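PDB 3M4U: tyrosine specific protein phosphatase, putative from Trypanosoma brucei, which dephosphorylates the nucleolar protein NOPP44/46 as a protein tyrosine phosphatase that acts as a life cycle switch of the parasite. Local coordinates for residues 8-13 / 286-291; 118-123 / 130-135; 190-195 / 210-215. All coordinates share one frame; numbering follows the deposited sequence.

Contact 1: 8-13 / 286-291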
# COMPACT_ATOMS: atom_id res chain seq x y z
N PRO A 8 -16.44 -22.13 -1.73
CA PRO A 8 -17.21 -22.47 -2.93
C PRO A 8 -16.59 -21.96 -4.23
O PRO A 8 -16.85 -22.54 -5.29
CB PRO A 8 -18.56 -21.78 -2.68
CG PRO A 8 -18.69 -21.80 -1.18
CD PRO A 8 -17.30 -21.53 -0.69
N MET A 9 -15.78 -20.91 -4.14
CA MET A 9 -15.10 -20.39 -5.32
C MET A 9 -14.14 -21.43 -5.92
O MET A 9 -13.87 -21.42 -7.11
CB MET A 9 -14.34 -19.10 -5.00
CG MET A 9 -13.39 -18.63 -6.11
SD MET A 9 -14.25 -17.80 -7.47
CE MET A 9 -14.55 -16.21 -6.71
N ALA A 10 -13.62 -22.32 -5.08
CA ALA A 10 -12.64 -23.28 -5.56
C ALA A 10 -13.32 -24.37 -6.39
O ALA A 10 -12.69 -24.98 -7.27
CB ALA A 10 -11.87 -23.88 -4.38
N GLN A 11 -14.61 -24.60 -6.14
CA GLN A 11 -15.36 -25.61 -6.89
C GLN A 11 -15.91 -25.09 -8.22
O GLN A 11 -16.30 -25.87 -9.09
CB GLN A 11 -16.53 -26.17 -6.06
CG GLN A 11 -16.42 -26.00 -4.57
CD GLN A 11 -15.21 -26.69 -4.01
OE1 GLN A 11 -14.59 -27.52 -4.69
NE2 GLN A 11 -14.85 -26.36 -2.78
N LEU A 12 -15.97 -23.77 -8.36
CA LEU A 12 -16.45 -23.16 -9.61
C LEU A 12 -15.49 -23.49 -10.76
O LEU A 12 -14.28 -23.67 -10.55
CB LEU A 12 -16.58 -21.63 -9.46
CG LEU A 12 -17.92 -20.94 -9.15
CD1 LEU A 12 -19.10 -21.89 -8.92
CD2 LEU A 12 -17.76 -19.99 -7.98
N SER A 13 -16.04 -23.58 -11.97
CA SER A 13 -15.22 -23.79 -13.15
C SER A 13 -14.45 -22.51 -13.39
O SER A 13 -14.91 -21.42 -13.03
CB SER A 13 -16.08 -24.10 -14.36
OG SER A 13 -16.71 -22.91 -14.83
N THR A 286 -4.48 -15.70 -4.25
CA THR A 286 -3.60 -15.85 -3.11
C THR A 286 -4.28 -16.81 -2.16
O THR A 286 -3.66 -17.73 -1.64
CB THR A 286 -3.36 -14.51 -2.40
OG1 THR A 286 -2.80 -13.57 -3.33
CG2 THR A 286 -2.38 -14.70 -1.23
N VAL A 287 -5.58 -16.57 -1.96
CA VAL A 287 -6.44 -17.46 -1.16
C VAL A 287 -6.51 -18.90 -1.69
O VAL A 287 -6.21 -19.85 -0.96
CB VAL A 287 -7.87 -16.92 -1.11
CG1 VAL A 287 -8.80 -17.92 -0.42
CG2 VAL A 287 -7.89 -15.56 -0.43
N LEU A 288 -6.92 -19.04 -2.95
CA LEU A 288 -7.01 -20.35 -3.59
C LEU A 288 -5.66 -21.06 -3.52
O LEU A 288 -5.60 -22.26 -3.20
CB LEU A 288 -7.45 -20.21 -5.05
CG LEU A 288 -8.82 -19.56 -5.31
CD1 LEU A 288 -9.00 -19.23 -6.77
CD2 LEU A 288 -9.98 -20.41 -4.79
N GLY A 289 -4.60 -20.33 -3.80
CA GLY A 289 -3.26 -20.90 -3.80
C GLY A 289 -2.85 -21.47 -2.45
O GLY A 289 -2.22 -22.53 -2.40
N ARG A 290 -3.21 -20.78 -1.36
CA ARG A 290 -2.84 -21.24 -0.03
C ARG A 290 -3.67 -22.43 0.41
O ARG A 290 -3.33 -23.11 1.36
CB ARG A 290 -2.98 -20.12 1.01
CG ARG A 290 -2.07 -18.94 0.76
CD ARG A 290 -0.58 -19.31 0.77
NE ARG A 290 0.22 -18.09 0.85
CZ ARG A 290 1.54 -18.04 1.03
NH1 ARG A 290 2.25 -19.17 1.14
NH2 ARG A 290 2.15 -16.86 1.09
N LEU A 291 -4.78 -22.66 -0.29
CA LEU A 291 -5.63 -23.80 -0.02
C LEU A 291 -5.26 -24.96 -0.94
O LEU A 291 -6.00 -25.93 -1.07
CB LEU A 291 -7.10 -23.44 -0.26
CG LEU A 291 -7.72 -22.37 0.63
CD1 LEU A 291 -9.13 -22.05 0.17
CD2 LEU A 291 -7.70 -22.84 2.08
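L288, on the last turn of helix 277-290, meets M9 and A10 of the N-terminal turn through a single methyl group. Its CG stands anti to the carbonyl carbon (chi1 -60°), which carries the branched end of the side chain out toward residues 9 and 10. There CD2 lies 4.0 Å from A10 CB and equally close to A10 CA, so the methyl rests on the backbone corner of the alanine as well as on its side chain. M9 comes in from another direction, its chain crossing that of L288 at about a right angle. The touching atom is the methylene CG, 4.1 Å from L288 CD2, while bends at chi2 and chi3 take the thioether away from L288; the M9 side chain also packs on R20 and M21 of helix 14-31. M9 thus joins the two helices, touching L288 on one and R20 and M21 on the other. F7 and I295 also pack on L288. The turn itself leads into helix 14-31: M9 O accepts a hydrogen bond from Q17 NE2, and S13 N-caps the helix through OG to A16 N. Across the contact no hydrogen bond or charge pair forms and only 106 Å² is buried, so residues 8-13 meet the end of helix 277-290 by non-directional apolar packing, whereas M9 O and S13 OG bond to helix 14-31.

Contact 2: 118-123 / 130-135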
# COMPACT_ATOMS: atom_id res chain seq x y z
N VAL A 118 7.78 0.63 6.15
CA VAL A 118 7.17 1.25 4.98
C VAL A 118 7.33 0.37 3.75
O VAL A 118 8.46 0.01 3.41
CB VAL A 118 7.84 2.58 4.64
CG1 VAL A 118 7.55 2.95 3.18
CG2 VAL A 118 7.38 3.66 5.61
N VAL A 119 6.22 0.01 3.10
CA VAL A 119 6.27 -0.78 1.87
C VAL A 119 5.87 0.05 0.65
O VAL A 119 4.82 0.71 0.66
CB VAL A 119 5.38 -2.07 1.98
CG1 VAL A 119 5.59 -2.97 0.76
CG2 VAL A 119 5.70 -2.85 3.26
N MET A 120 6.73 0.05 -0.37
CA MET A 120 6.55 0.84 -1.59
C MET A 120 6.40 -0.08 -2.80
O MET A 120 7.33 -0.85 -3.13
CB MET A 120 7.75 1.78 -1.79
CG MET A 120 7.78 2.57 -3.11
SD MET A 120 9.13 3.78 -3.12
CE MET A 120 8.90 4.64 -4.68
N LEU A 121 5.25 0.00 -3.47
CA LEU A 121 4.90 -0.95 -4.52
C LEU A 121 5.11 -0.39 -5.91
O LEU A 121 4.58 -0.91 -6.91
CB LEU A 121 3.45 -1.44 -4.35
CG LEU A 121 3.23 -2.01 -2.96
CD1 LEU A 121 1.76 -2.27 -2.69
CD2 LEU A 121 4.07 -3.28 -2.78
N THR A 122 5.90 0.67 -5.97
CA THR A 122 6.13 1.32 -7.26
C THR A 122 7.58 1.69 -7.51
O THR A 122 8.37 1.85 -6.58
CB THR A 122 5.27 2.61 -7.39
OG1 THR A 122 5.37 3.11 -8.73
CG2 THR A 122 5.75 3.68 -6.38
N LYS A 123 7.91 1.82 -8.80
CA LYS A 123 9.13 2.47 -9.22
C LYS A 123 8.95 3.99 -9.20
O LYS A 123 7.82 4.48 -9.20
CB LYS A 123 9.50 2.01 -10.62
CG LYS A 123 9.62 0.49 -10.71
CD LYS A 123 10.64 0.08 -11.75
CE LYS A 123 10.10 0.24 -13.15
NZ LYS A 123 10.97 -0.46 -14.13
N LEU A 130 6.33 9.61 -14.62
CA LEU A 130 6.64 9.94 -13.22
C LEU A 130 5.60 9.29 -12.30
O LEU A 130 4.40 9.44 -12.51
CB LEU A 130 6.64 11.46 -13.01
CG LEU A 130 6.89 11.92 -11.57
CD1 LEU A 130 8.24 11.38 -11.07
CD2 LEU A 130 6.79 13.45 -11.42
N LYS A 131 6.07 8.57 -11.29
CA LYS A 131 5.18 7.82 -10.42
C LYS A 131 5.41 8.19 -8.96
O LYS A 131 4.46 8.27 -8.17
CB LYS A 131 5.38 6.31 -10.63
CG LYS A 131 5.03 5.81 -12.02
CD LYS A 131 3.52 5.76 -12.22
CE LYS A 131 3.14 5.28 -13.60
NZ LYS A 131 1.66 5.26 -13.85
N ALA A 132 6.67 8.45 -8.62
CA ALA A 132 7.04 8.67 -7.22
C ALA A 132 8.27 9.53 -7.09
O ALA A 132 8.98 9.79 -8.06
CB ALA A 132 7.23 7.34 -6.48
N GLU A 133 8.51 9.99 -5.87
CA GLU A 133 9.62 10.89 -5.60
C GLU A 133 10.55 10.19 -4.62
O GLU A 133 10.12 9.77 -3.55
CB GLU A 133 9.10 12.20 -5.00
CG GLU A 133 10.17 13.26 -4.72
CD GLU A 133 10.77 13.88 -5.99
OE1 GLU A 133 10.14 13.81 -7.07
OE2 GLU A 133 11.88 14.45 -5.89
N ARG A 134 11.81 10.09 -4.99
CA ARG A 134 12.79 9.40 -4.15
C ARG A 134 13.02 10.15 -2.83
O ARG A 134 13.21 11.37 -2.80
CB ARG A 134 14.09 9.25 -4.93
CG ARG A 134 15.13 8.42 -4.23
CD ARG A 134 16.46 8.55 -4.96
NE ARG A 134 17.38 9.21 -4.05
CZ ARG A 134 18.26 10.13 -4.41
NH1 ARG A 134 18.39 10.50 -5.67
NH2 ARG A 134 19.03 10.67 -3.47
N TYR A 135 12.97 9.42 -1.72
CA TYR A 135 13.14 10.01 -0.40
C TYR A 135 14.18 9.24 0.38
O TYR A 135 14.20 9.29 1.60
CB TYR A 135 11.82 10.02 0.39
CG TYR A 135 11.07 8.69 0.42
CD1 TYR A 135 11.28 7.77 1.44
CD2 TYR A 135 10.13 8.37 -0.57
CE1 TYR A 135 10.59 6.57 1.49
CE2 TYR A 135 9.43 7.16 -0.54
CZ TYR A 135 9.67 6.27 0.49
OH TYR A 135 8.98 5.07 0.51
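Apolar packing joins M120 to A132 and Y135. The methionine leaves strand 117-120 fully extended, with CG anti to the backbone N (chi1 173°), and reaches across to set its CE 3.6 Å from A132 CB; T122 CG2 meets the same alanine methyl. A Met-aromatic contact accompanies this: the M120 chain and the tyrosine side chain run alongside each other, pointing opposite ways, and M120 SD lies 5.3 Å from the centroid of the Y135 ring, oblique to its plane. Y135 OH ends between M120 SD and V118 CG1, 3.7 Å from V118 CG1, and is hydrogen-bonded to H228 NE2. Residues 131-136 form the K-x-x-x-Y-W element of classical tyrosine phosphatases, and H228 and R235 bound the HCSAGIGR phosphate-binding loop. No hydrogen bond crosses between residues 118-123 and 130-135; the polar groups bond within one segment or outside both. T122 OG1 donates to K123 O over 2.8 Å, meeting a lone pair in the carbonyl plane at a C=O...donor angle of 127°, and has a weak hydrogen bond with R235 NH2. K131 lays its CB 3.4 Å from K123 O, but its chain bends at chi2 and leads NZ away to a salt bridge with D199 of the WPD motif. A phosphate ion, probably from the crystallisation liquor, lies about 5 Å from the T122 side chain.

Contact 3: 190-195 / 210-215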
# COMPACT_ATOMS: atom_id res chain seq x y z
N LEU A 190 12.41 0.96 8.30
CA LEU A 190 12.82 0.11 7.20
C LEU A 190 11.86 0.25 6.02
O LEU A 190 10.66 -0.05 6.15
CB LEU A 190 12.86 -1.35 7.65
CG LEU A 190 13.05 -2.34 6.50
CD1 LEU A 190 14.46 -2.24 5.95
CD2 LEU A 190 12.76 -3.76 6.96
N GLN A 191 12.34 0.73 4.87
CA GLN A 191 11.48 0.67 3.70
C GLN A 191 11.81 -0.55 2.87
O GLN A 191 12.96 -0.93 2.71
CB GLN A 191 11.51 1.94 2.84
CG GLN A 191 12.61 1.94 1.80
CD GLN A 191 12.19 2.40 0.41
OE1 GLN A 191 11.06 2.82 0.16
NE2 GLN A 191 13.14 2.32 -0.51
N VAL A 192 10.76 -1.17 2.34
CA VAL A 192 10.90 -2.25 1.40
C VAL A 192 10.23 -1.86 0.08
O VAL A 192 9.02 -1.59 0.05
CB VAL A 192 10.29 -3.56 1.99
CG1 VAL A 192 10.32 -4.69 0.98
CG2 VAL A 192 11.03 -3.95 3.26
N GLN A 193 11.01 -1.80 -1.00
CA GLN A 193 10.47 -1.41 -2.30
C GLN A 193 10.45 -2.58 -3.26
O GLN A 193 11.47 -3.26 -3.47
CB GLN A 193 11.28 -0.27 -2.91
CG GLN A 193 10.67 0.31 -4.18
CD GLN A 193 11.67 1.10 -5.01
OE1 GLN A 193 12.85 1.19 -4.66
NE2 GLN A 193 11.20 1.69 -6.12
N TYR A 194 9.27 -2.81 -3.84
CA TYR A 194 9.11 -3.84 -4.84
C TYR A 194 8.88 -3.17 -6.18
O TYR A 194 7.96 -2.34 -6.32
CB TYR A 194 7.91 -4.73 -4.51
CG TYR A 194 7.58 -5.75 -5.58
CD1 TYR A 194 8.59 -6.47 -6.22
CD2 TYR A 194 6.26 -6.02 -5.92
CE1 TYR A 194 8.29 -7.40 -7.20
CE2 TYR A 194 5.95 -6.96 -6.89
CZ TYR A 194 6.97 -7.66 -7.53
OH TYR A 194 6.64 -8.60 -8.50
N VAL A 195 9.72 -3.53 -7.16
CA VAL A 195 9.71 -2.87 -8.46
C VAL A 195 9.22 -3.77 -9.62
O VAL A 195 9.30 -3.39 -10.79
CB VAL A 195 11.10 -2.26 -8.80
CG1 VAL A 195 11.54 -1.31 -7.70
CG2 VAL A 195 12.15 -3.36 -9.00
N ASP A 210 4.64 -13.11 -2.26
CA ASP A 210 4.68 -13.89 -1.03
C ASP A 210 5.73 -13.38 -0.06
O ASP A 210 5.50 -13.36 1.14
CB ASP A 210 4.95 -15.36 -1.34
CG ASP A 210 3.75 -16.06 -1.94
OD1 ASP A 210 2.65 -15.45 -1.98
OD2 ASP A 210 3.91 -17.22 -2.38
N GLU A 211 6.89 -12.98 -0.57
CA GLU A 211 7.89 -12.41 0.31
C GLU A 211 7.31 -11.16 0.98
O GLU A 211 7.45 -10.97 2.20
CB GLU A 211 9.18 -12.10 -0.45
CG GLU A 211 10.26 -11.42 0.40
CD GLU A 211 10.78 -12.30 1.53
OE1 GLU A 211 10.29 -13.44 1.71
OE2 GLU A 211 11.69 -11.84 2.26
N LEU A 212 6.63 -10.32 0.21
CA LEU A 212 6.07 -9.10 0.78
C LEU A 212 5.11 -9.43 1.91
O LEU A 212 5.20 -8.85 3.00
CB LEU A 212 5.36 -8.25 -0.28
CG LEU A 212 6.25 -7.67 -1.37
CD1 LEU A 212 5.41 -7.00 -2.45
CD2 LEU A 212 7.27 -6.69 -0.76
N LEU A 213 4.20 -10.34 1.64
CA LEU A 213 3.21 -10.73 2.63
C LEU A 213 3.91 -11.25 3.86
O LEU A 213 3.49 -10.98 4.98
CB LEU A 213 2.28 -11.79 2.06
CG LEU A 213 1.34 -11.22 1.00
CD1 LEU A 213 0.78 -12.29 0.07
CD2 LEU A 213 0.21 -10.40 1.67
N SER A 214 5.01 -11.97 3.64
CA SER A 214 5.78 -12.56 4.74
C SER A 214 6.46 -11.47 5.57
O SER A 214 6.49 -11.51 6.80
CB SER A 214 6.80 -13.58 4.19
OG SER A 214 7.84 -13.81 5.13
N VAL A 215 7.02 -10.48 4.87
CA VAL A 215 7.64 -9.35 5.54
C VAL A 215 6.63 -8.58 6.38
O VAL A 215 6.96 -8.08 7.46
CB VAL A 215 8.26 -8.40 4.53
CG1 VAL A 215 8.48 -7.02 5.16
CG2 VAL A 215 9.55 -9.00 3.99
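Strand 187-194 and helix 206-217 are the first two elements of a beta-alpha-beta crossover that continues into strand 225-228, with strand 117-120 lying between the two parallel strands in the sheet; V192 and Y194 meet L212 and V215 where the helix lies on that sheet. The short axes run nearly antiparallel, at 164°, and approach to 10.6 Å, a spacing bridged by side chains alone. V192 and Y194, two residues apart on one face of the strand, point toward the helix, while Q193 between them points away. L212 reaches both with its two branches. With Y194 CG anti to the backbone N (chi1 175°), the ring extends off the strand so that CB, CG and CD2 all come against L212 CD1, which lies 3.7 Å from Y194 CD2 and a little farther from CB and CG. The methyl comes at the ring obliquely, and the leucine stands roughly perpendicular to the tyrosine side chain. L212 CD2 lies 4.0 Å from V192 CG1, and here the two side chains lie alongside, pointing opposite ways. One helical turn on, V215 CG1 approaches the other valine branch, V192 CG2, more loosely at 4.4 Å. Around this layer I172 of strand 172-180 touches V192 and Y194, L117 touches V192 and V215, and L239 of helix 234-250 packs on L212. E211 forms a salt bridge with R174. No hydrogen bond crosses between residues 190-195 and 210-215, so the direct contact is apolar and centred on the forked end of L212, whereas the Y194 hydroxyl is hydrogen-bonded to E204 N in the connecting loop, which carries the WPD motif at its start.

From the N terminus, residues 8-13 come first and meet their partner only near the end of the chain, at helix 277-290, so contact 1 encloses nearly the whole chain and both other contacts lie within its span. These two follow in series: contact 2 closes the short excursion after strand 117-120, and contact 3 closes the connection from strand 187-194 to helix 206-217. Strands 117-120 and 187-194 are sheet neighbours, joined by backbone pairing of V118 and M120 with V192. Contact 3 also touches contact 1 through T286 against L213 and a long, weak ion pair between R290 and D210. Contacts 1 and 2 lie about 32 Å apart between centres.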